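Side-chain contact in cycloserine biosynthesis protein DcsG (Streptomyces lavendulae, PDB 6JIL), which catalyses the ATP-dependent cyclisation of O-ureido-D-serine to the antibiotic D-cycloserine, as a magnesium-requiring monomeric ligase of the ATP-grasp family: residues L4-D9 with P20-A25. Sequence-based numbering, arbitrary orientation.
Sequences LALVTD and PPLLEA
Leu6 meets Leu22 and Leu23 through a single methyl: its CD1 touches both leucines of the helix, and the contact is purely apolar. The tighter half is with Leu23, whose CD2 lies 3.7 Å from Leu6 CD1, the two side chains passing alongside one another and pointing opposite ways. Leu22 meets Leu6 tip to tip and more loosely, its CD2 4.2 Å from Leu6 CD1. The two helix residues get there differently. Leu22 already starts toward the strand and, with CG anti to its own backbone N (chi1 173°), carries CD2 out to face the end of Leu6, whereas Leu23 leaves the helix obliquely and brings only its end, through CD2, up to Leu6. Closeness and burial do not coincide: the nearer partner, Leu23, is partly exposed, while Leu6 and the more distant Leu22 are buried; next along the helix, Glu24 is on the exposed side, salt-bridged to Arg27. With the CA atoms of Leu6 and Leu23 9.2 Å apart, the leucine side chains span the distance between helix and strand. This is the first beta-alpha-beta unit of the parallel sheet: helix 19-28 packs against strand 4-8, which runs between strands 33-37 and 50-55, and Phe289 of helix 285-296 meets Leu22 as well.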
ATOM      1  N   LEU A   4     -15.600  -1.241 -17.735  1.00 26.02           N
ATOM      2  CA  LEU A   4     -14.647  -0.885 -16.688  1.00 22.24           C
ATOM      3  C   LEU A   4     -13.306  -1.575 -16.910  1.00 22.28           C
ATOM      4  O   LEU A   4     -13.250  -2.800 -17.072  1.00 20.23           O
ATOM      5  CB  LEU A   4     -15.194  -1.323 -15.325  1.00 20.47           C
ATOM      6  CG  LEU A   4     -14.840  -0.565 -14.043  1.00 20.00           C
ATOM      7  CD1 LEU A   4     -14.964  -1.520 -12.864  1.00 20.01           C
ATOM      8  CD2 LEU A   4     -13.450   0.001 -14.108  1.00 20.91           C
ATOM      9  N   ALA A   5     -12.230  -0.793 -16.910  1.00 19.89           N
ATOM     10  CA  ALA A   5     -10.897  -1.353 -17.090  1.00 18.26           C
ATOM     11  C   ALA A   5     -10.300  -1.669 -15.724  1.00 15.86           C
ATOM     12  O   ALA A   5     -10.336  -0.833 -14.826  1.00 17.59           O
ATOM     13  CB  ALA A   5     -10.005  -0.364 -17.833  1.00 17.02           C
ATOM     14  N   LEU A   6      -9.791  -2.885 -15.556  1.00 14.50           N
ATOM     15  CA  LEU A   6      -9.156  -3.285 -14.300  1.00 14.40           C
ATOM     16  C   LEU A   6      -7.676  -3.446 -14.666  1.00 15.43           C
ATOM     17  O   LEU A   6      -7.291  -4.403 -15.334  1.00 15.44           O
ATOM     18  CB  LEU A   6      -9.750  -4.603 -13.785  1.00 13.79           C
ATOM     19  CG  LEU A   6     -11.264  -4.602 -13.487  1.00 15.42           C
ATOM     20  CD1 LEU A   6     -11.695  -5.971 -12.988  1.00 13.38           C
ATOM     21  CD2 LEU A   6     -11.609  -3.540 -12.450  1.00 13.43           C
ATOM     22  N   VAL A   7      -6.857  -2.491 -14.241  1.00 14.62           N
ATOM     23  CA  VAL A   7      -5.444  -2.485 -14.586  1.00 14.52           C
ATOM     24  C   VAL A   7      -4.528  -3.426 -13.820  1.00 14.12           C
ATOM     25  O   VAL A   7      -4.548  -3.489 -12.594  1.00 16.21           O
ATOM     26  CB  VAL A   7      -4.860  -1.056 -14.482  1.00 15.90           C
ATOM     27  CG1 VAL A   7      -3.432  -1.027 -15.033  1.00 16.15           C
ATOM     28  CG2 VAL A   7      -5.737  -0.084 -15.249  1.00 16.66           C
ATOM     29  N   THR A   8      -3.696  -4.132 -14.571  1.00 12.39           N
ATOM     30  CA  THR A   8      -2.737  -5.078 -14.020  1.00 14.85           C
ATOM     31  C   THR A   8      -1.534  -5.060 -14.967  1.00 14.60           C
ATOM     32  O   THR A   8      -1.346  -4.108 -15.724  1.00 12.77           O
ATOM     33  CB  THR A   8      -3.348  -6.518 -13.994  1.00 14.98           C
ATOM     34  OG1 THR A   8      -2.447  -7.423 -13.345  1.00 12.64           O
ATOM     35  CG2 THR A   8      -3.612  -7.014 -15.429  1.00 12.39           C
ATOM     36  N   ASP A   9      -0.705  -6.094 -14.883  1.00 15.65           N
ATOM     37  CA  ASP A   9       0.426  -6.261 -15.788  1.00 15.84           C
ATOM     38  C   ASP A   9       0.790  -7.743 -15.752  1.00 15.28           C
ATOM     39  O   ASP A   9       0.584  -8.416 -14.740  1.00 15.63           O
ATOM     40  CB  ASP A   9       1.606  -5.301 -15.471  1.00 17.42           C
ATOM     41  CG  ASP A   9       2.298  -5.565 -14.138  1.00 19.34           C
ATOM     42  OD1 ASP A   9       2.677  -4.561 -13.498  1.00 20.12           O
ATOM     43  OD2 ASP A   9       2.503  -6.734 -13.742  1.00 18.03           O
ATOM     44  N   PRO A  20      -9.972 -12.853  -9.919  1.00 18.28           N
ATOM     45  CA  PRO A  20     -11.041 -13.823 -10.202  1.00 16.34           C
ATOM     46  C   PRO A  20     -12.349 -13.499  -9.465  1.00 15.94           C
ATOM     47  O   PRO A  20     -13.405 -13.381 -10.084  1.00 16.06           O
ATOM     48  CB  PRO A  20     -10.431 -15.154  -9.756  1.00 15.77           C
ATOM     49  CG  PRO A  20      -8.968 -14.963 -10.033  1.00 17.20           C
ATOM     50  CD  PRO A  20      -8.720 -13.537  -9.542  1.00 17.79           C
ATOM     51  N   PRO A  21     -12.296 -13.355  -8.131  1.00 15.49           N
ATOM     52  CA  PRO A  21     -13.531 -13.040  -7.409  1.00 16.92           C
ATOM     53  C   PRO A  21     -14.098 -11.650  -7.745  1.00 18.15           C
ATOM     54  O   PRO A  21     -15.315 -11.456  -7.748  1.00 19.28           O
ATOM     55  CB  PRO A  21     -13.116 -13.167  -5.942  1.00 14.41           C
ATOM     56  CG  PRO A  21     -11.660 -12.830  -5.970  1.00 13.60           C
ATOM     57  CD  PRO A  21     -11.173 -13.543  -7.191  1.00 15.19           C
ATOM     58  N   LEU A  22     -13.221 -10.691  -8.030  1.00 16.74           N
ATOM     59  CA  LEU A  22     -13.670  -9.339  -8.363  1.00 16.81           C
ATOM     60  C   LEU A  22     -14.449  -9.334  -9.671  1.00 16.82           C
ATOM     61  O   LEU A  22     -15.449  -8.625  -9.800  1.00 18.53           O
ATOM     62  CB  LEU A  22     -12.479  -8.371  -8.457  1.00 15.00           C
ATOM     63  CG  LEU A  22     -12.780  -6.943  -8.954  1.00 17.40           C
ATOM     64  CD1 LEU A  22     -13.937  -6.334  -8.154  1.00 17.73           C
ATOM     65  CD2 LEU A  22     -11.525  -6.072  -8.831  1.00 13.73           C
ATOM     66  N   LEU A  23     -13.998 -10.128 -10.637  1.00 16.16           N
ATOM     67  CA  LEU A  23     -14.676 -10.210 -11.923  1.00 15.59           C
ATOM     68  C   LEU A  23     -16.078 -10.808 -11.770  1.00 18.08           C
ATOM     69  O   LEU A  23     -17.025 -10.358 -12.415  1.00 18.04           O
ATOM     70  CB  LEU A  23     -13.856 -11.050 -12.903  1.00 15.71           C
ATOM     71  CG  LEU A  23     -12.571 -10.424 -13.458  1.00 15.52           C
ATOM     72  CD1 LEU A  23     -11.856 -11.432 -14.353  1.00 14.58           C
ATOM     73  CD2 LEU A  23     -12.912  -9.172 -14.253  1.00 16.36           C
ATOM     74  N   GLU A  24     -16.219 -11.820 -10.921  1.00 19.01           N
ATOM     75  CA  GLU A  24     -17.526 -12.423 -10.715  1.00 20.72           C
ATOM     76  C   GLU A  24     -18.473 -11.422 -10.061  1.00 21.76           C
ATOM     77  O   GLU A  24     -19.638 -11.307 -10.450  1.00 21.98           O
ATOM     78  CB  GLU A  24     -17.410 -13.681  -9.855  1.00 21.88           C
ATOM     79  CG  GLU A  24     -16.811 -14.856 -10.603  1.00 28.41           C
ATOM     80  CD  GLU A  24     -17.376 -14.997 -12.018  1.00 31.65           C
ATOM     81  OE1 GLU A  24     -16.728 -14.512 -12.976  1.00 28.96           O
ATOM     82  OE2 GLU A  24     -18.477 -15.579 -12.164  1.00 33.39           O
ATOM     83  N   ALA A  25     -17.958 -10.688  -9.076  1.00 21.84           N
ATOM     84  CA  ALA A  25     -18.742  -9.678  -8.372  1.00 20.27           C
ATOM     85  C   ALA A  25     -19.180  -8.598  -9.358  1.00 19.32           C
ATOM     86  O   ALA A  25     -20.313  -8.115  -9.301  1.00 17.29           O
ATOM     87  CB  ALA A  25     -17.911  -9.060  -7.251  1.00 18.39           C
TER